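Local coordinates for particle-associated glycoside hydrolase (Acinetobacter phage Fri1, PDB 6C72), which probably degrades the capsular polysaccharide of Acinetobacter baumannii as a trimeric tailspike depolymerase during phage entry, at residues A[115-120]-A[145-150]; A[132-137]-A[205-210]. One frame throughout, in Å; residues are numbered along the deposited sequence.

Contact 1: residues A[115-120]-A[145-150]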
# COMPACT_ATOMS: atom_id res chain seq x y z
N LYS A 115 -13.33 14.60 36.05
CA LYS A 115 -12.62 15.81 36.46
C LYS A 115 -11.20 15.82 35.90
O LYS A 115 -10.69 16.87 35.48
CB LYS A 115 -12.58 15.90 37.98
CG LYS A 115 -13.68 16.68 38.59
CD LYS A 115 -13.24 17.06 40.01
CE LYS A 115 -14.32 16.77 41.03
NZ LYS A 115 -15.38 17.81 40.95
N CYS A 116 -10.54 14.66 35.92
CA CYS A 116 -9.17 14.59 35.42
C CYS A 116 -9.12 14.86 33.92
O CYS A 116 -8.30 15.65 33.44
CB CYS A 116 -8.57 13.22 35.75
SG CYS A 116 -8.41 12.90 37.54
N VAL A 117 -10.00 14.21 33.15
CA VAL A 117 -10.00 14.42 31.70
C VAL A 117 -10.32 15.87 31.38
O VAL A 117 -9.67 16.50 30.54
CB VAL A 117 -10.98 13.45 31.01
CG1 VAL A 117 -11.05 13.72 29.53
CG2 VAL A 117 -10.60 12.02 31.30
N ASP A 118 -11.34 16.43 32.06
CA ASP A 118 -11.74 17.81 31.83
C ASP A 118 -10.64 18.80 32.18
O ASP A 118 -10.44 19.79 31.47
CB ASP A 118 -12.99 18.15 32.64
CG ASP A 118 -14.24 17.51 32.08
OD1 ASP A 118 -14.14 16.78 31.07
OD2 ASP A 118 -15.34 17.78 32.63
N TYR A 119 -9.92 18.57 33.28
CA TYR A 119 -8.90 19.52 33.69
C TYR A 119 -7.69 19.48 32.75
O TYR A 119 -7.13 20.54 32.41
CB TYR A 119 -8.48 19.27 35.13
CG TYR A 119 -7.40 20.22 35.59
CD1 TYR A 119 -7.66 21.57 35.76
CD2 TYR A 119 -6.11 19.77 35.83
CE1 TYR A 119 -6.68 22.45 36.17
CE2 TYR A 119 -5.12 20.64 36.25
CZ TYR A 119 -5.41 21.98 36.42
OH TYR A 119 -4.43 22.85 36.82
N MET A 120 -7.28 18.28 32.33
CA MET A 120 -6.19 18.18 31.35
C MET A 120 -6.58 18.84 30.03
O MET A 120 -5.77 19.55 29.42
CB MET A 120 -5.82 16.71 31.11
CG MET A 120 -4.99 16.09 32.22
SD MET A 120 -3.46 16.96 32.58
CE MET A 120 -2.47 16.55 31.16
N VAL A 145 -6.60 14.56 24.83
CA VAL A 145 -6.37 13.88 26.10
C VAL A 145 -6.41 12.38 25.85
O VAL A 145 -7.32 11.89 25.17
CB VAL A 145 -7.41 14.28 27.16
CG1 VAL A 145 -7.26 13.39 28.40
CG2 VAL A 145 -7.27 15.76 27.51
N GLU A 146 -5.43 11.67 26.39
CA GLU A 146 -5.36 10.21 26.32
C GLU A 146 -5.47 9.63 27.72
O GLU A 146 -4.79 10.10 28.65
CB GLU A 146 -4.04 9.77 25.67
CG GLU A 146 -3.76 8.27 25.76
CD GLU A 146 -2.36 7.90 25.30
OE1 GLU A 146 -1.64 8.78 24.76
OE2 GLU A 146 -1.96 6.73 25.48
N VAL A 147 -6.30 8.61 27.88
CA VAL A 147 -6.43 7.87 29.13
C VAL A 147 -5.52 6.65 29.02
O VAL A 147 -5.59 5.91 28.04
CB VAL A 147 -7.88 7.46 29.40
CG1 VAL A 147 -7.97 6.56 30.61
CG2 VAL A 147 -8.76 8.69 29.60
N ARG A 148 -4.62 6.49 29.99
CA ARG A 148 -3.59 5.46 29.93
C ARG A 148 -3.58 4.65 31.23
O ARG A 148 -3.53 5.23 32.32
CB ARG A 148 -2.21 6.07 29.67
CG ARG A 148 -1.11 5.04 29.45
CD ARG A 148 0.22 5.70 29.08
NE ARG A 148 0.75 6.51 30.17
CZ ARG A 148 1.58 7.54 30.02
NH1 ARG A 148 1.97 7.90 28.80
NH2 ARG A 148 2.00 8.22 31.08
N GLY A 149 -3.62 3.33 31.10
CA GLY A 149 -3.53 2.45 32.25
C GLY A 149 -2.10 2.04 32.56
O GLY A 149 -1.13 2.55 31.99
N THR A 150 -1.99 1.08 33.48
CA THR A 150 -0.72 0.58 33.98
C THR A 150 -0.67 -0.92 33.77
O THR A 150 -1.53 -1.65 34.28
CB THR A 150 -0.55 0.91 35.48
OG1 THR A 150 -0.63 2.33 35.69
CG2 THR A 150 0.78 0.38 36.02
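Val117 meets both Val145 and Val147, using a different methyl for each. Its CG1 lies anti to the backbone N (chi1 176°) and reaches CG1 of Val145 at 4.0 Å. The two side chains cross obliquely. The other methyl, CG2, comes within 4.2 Å of Val147 CG2, and here the side chains are at about a right angle. The backbone takes part too: Val117 O is 3.9 Å from Val145 CG2. One turn on, Met120 touches that same methyl with the base of its side chain, CB lying 4.0 Å from Val145 CG2. Its chain then bends at chi2 (-57°) and chi3, which turns the sulfur end away from the strand. Val145 thus has CG1 against the Val117 side chain, and CG2 facing both Val117 O and the base of Met120. All four residues are buried, and no hydrogen bond joins the segments. The helix runs at 146° to the strand, their axes 9.0 Å apart. Helix 110-122 therefore packs on strand 145-148 through aliphatic groups, consistent with a helix capping the start of a parallel beta-helix. Strand 145-148 pairs with 126-129 and 200-202. Cys116 and Met120 also touch Leu90 and Val128 on strands 89-91 and 126-129.

Contact 2: residues A[132-137]-A[205-210]. With ZN (zinc ion), chain D.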
# COMPACT_ATOMS: atom_id res chain seq x y z
N LYS A 132 -3.11 0.77 38.53
CA LYS A 132 -3.64 -0.58 38.48
C LYS A 132 -4.91 -0.68 39.32
O LYS A 132 -5.18 0.16 40.19
CB LYS A 132 -2.60 -1.58 39.00
CG LYS A 132 -1.36 -1.68 38.12
CD LYS A 132 -0.51 -2.86 38.50
CE LYS A 132 0.27 -2.58 39.76
NZ LYS A 132 0.92 -3.83 40.19
N GLY A 133 -5.71 -1.69 39.03
CA GLY A 133 -6.93 -1.96 39.78
C GLY A 133 -8.15 -1.94 38.88
O GLY A 133 -8.09 -1.61 37.69
N HIS A 134 -9.28 -2.33 39.47
CA HIS A 134 -10.58 -2.23 38.81
C HIS A 134 -11.16 -0.86 39.11
O HIS A 134 -11.16 -0.41 40.26
CB HIS A 134 -11.52 -3.33 39.27
CG HIS A 134 -11.14 -4.69 38.77
ND1 HIS A 134 -11.76 -5.29 37.69
CD2 HIS A 134 -10.17 -5.56 39.16
CE1 HIS A 134 -11.22 -6.47 37.47
NE2 HIS A 134 -10.24 -6.65 38.34
N ILE A 135 -11.62 -0.18 38.07
CA ILE A 135 -12.13 1.18 38.16
C ILE A 135 -13.50 1.21 37.50
O ILE A 135 -13.62 0.92 36.30
CB ILE A 135 -11.18 2.19 37.49
CG1 ILE A 135 -9.79 2.08 38.10
CG2 ILE A 135 -11.71 3.60 37.63
CD1 ILE A 135 -8.74 2.87 37.37
N TYR A 136 -14.53 1.55 38.27
CA TYR A 136 -15.87 1.75 37.73
C TYR A 136 -16.05 3.26 37.57
O TYR A 136 -16.31 3.97 38.55
CB TYR A 136 -16.94 1.16 38.64
CG TYR A 136 -16.89 -0.35 38.77
CD1 TYR A 136 -17.63 -1.17 37.91
CD2 TYR A 136 -16.13 -0.97 39.76
CE1 TYR A 136 -17.60 -2.54 38.03
CE2 TYR A 136 -16.09 -2.35 39.88
CZ TYR A 136 -16.83 -3.13 39.02
OH TYR A 136 -16.82 -4.50 39.14
N ALA A 137 -15.92 3.74 36.34
CA ALA A 137 -15.96 5.17 36.08
C ALA A 137 -16.05 5.42 34.58
O ALA A 137 -15.08 5.20 33.86
CB ALA A 137 -14.72 5.86 36.64
N LYS A 205 -7.24 -2.73 29.99
CA LYS A 205 -8.30 -3.65 29.58
C LYS A 205 -9.65 -3.08 30.00
O LYS A 205 -9.79 -2.57 31.11
CB LYS A 205 -8.11 -5.04 30.19
CG LYS A 205 -9.14 -6.04 29.74
CD LYS A 205 -8.66 -7.46 29.95
CE LYS A 205 -9.62 -8.47 29.34
NZ LYS A 205 -9.10 -9.87 29.42
N MET A 206 -10.63 -3.17 29.11
CA MET A 206 -11.98 -2.71 29.39
C MET A 206 -12.89 -3.93 29.57
O MET A 206 -12.82 -4.87 28.78
CB MET A 206 -12.51 -1.80 28.27
CG MET A 206 -11.62 -0.57 28.00
SD MET A 206 -12.17 0.53 26.65
CE MET A 206 -12.90 1.88 27.52
N LEU A 207 -13.72 -3.90 30.61
CA LEU A 207 -14.57 -5.03 30.97
C LEU A 207 -16.03 -4.61 30.95
O LEU A 207 -16.37 -3.49 31.35
CB LEU A 207 -14.20 -5.58 32.38
CG LEU A 207 -12.81 -6.22 32.46
CD1 LEU A 207 -12.45 -6.61 33.90
CD2 LEU A 207 -12.68 -7.43 31.54
N GLY A 208 -16.89 -5.54 30.54
CA GLY A 208 -18.31 -5.26 30.41
C GLY A 208 -19.10 -5.22 31.71
O GLY A 208 -20.15 -4.57 31.76
N SER A 209 -18.62 -5.90 32.76
CA SER A 209 -19.35 -5.87 34.02
C SER A 209 -19.34 -4.45 34.55
O SER A 209 -18.36 -3.72 34.39
CB SER A 209 -18.75 -6.86 35.04
OG SER A 209 -17.44 -6.49 35.48
N ARG A 210 -20.46 -4.04 35.14
CA ARG A 210 -20.68 -2.62 35.40
C ARG A 210 -21.56 -2.43 36.62
O ARG A 210 -22.23 -3.35 37.09
CB ARG A 210 -21.28 -1.93 34.16
CG ARG A 210 -22.54 -2.58 33.58
CD ARG A 210 -23.76 -2.12 34.32
NE ARG A 210 -24.98 -2.27 33.55
CZ ARG A 210 -26.13 -1.67 33.86
NH1 ARG A 210 -26.21 -0.88 34.92
NH2 ARG A 210 -27.20 -1.86 33.12
ZN ZN D . -9.07 -8.24 38.61
O HOH W 1 -9.49 -9.82 40.02
O HOH W 2 -9.48 -9.61 36.54
O HOH W 3 -7.37 -7.61 39.43
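Tyr136 packs against Ser209 and Arg210, while His134 meets Leu207 nearer a zinc ion. The segments belong to a parallel beta-helix of the tailspike kind. Strands 133-140 and 204-207 flank strand 179-182 and pair with it, so they do not bond to each other. The close-packed part centres on Tyr136, which is buried. Its CB already points at 205-210, and with CG anti to the carbonyl carbon (chi1 -65°) the ring is carried across to that segment. Its CE1 edge there meets Arg210 CA at 4.1 Å. Ser209 O approaches the same CE1 obliquely at 3.9 Å. The hydroxyls do not bond each other: Tyr136 OH is hydrogen-bonded to Glu103 O, and Ser209 OG to Glu103 OE2. His182 of the middle strand bridges the two segments. It stacks on Tyr136, its ND1 is hydrogen-bonded to Ser209 O, and its NE2 is hydrogen-bonded to His134 ND1. That last bond would fix the rotation of the His134 ring and present NE2 to the metal.

The looser part lies at His134. Across the segments its ring has one neighbour, Leu207, whose CD1 sits at the ring edge, 3.8 Å from CE1. Phe180 stacks on the imidazole. Beyond the ring the contact opens to water. His134 NE2 binds the zinc ion at 2.0 Å, and three water molecules are its other ligands here. Water 3 binds as closely as the imidazole, at 2.0 Å from the zinc, whereas the oxygen of water 2, in the plane of the His134 ring, lies farther off at 2.5 Å.

Contacts 1 and 2 both lie near the N-terminal end of the parallel beta-helix, their centres 15 Å apart. Strand 133-140 of contact 2 leads directly into strand 145-148 of contact 1. The two contacts touch where Thr150 CG2 packs on Lys132 CG at 3.6 Å. Contact 1 is core: a helix covers a strand through aliphatic side chains and one backbone carbonyl, with no hydrogen bond between them. Contact 2 is only partly buried. It joins a strand to a strand and turn two rungs apart, and its aromatic and polar groups find bonding partners in Glu103 and His182. Its outer end carries a hydrated zinc ion, whereas contact 1 holds no metal ligand.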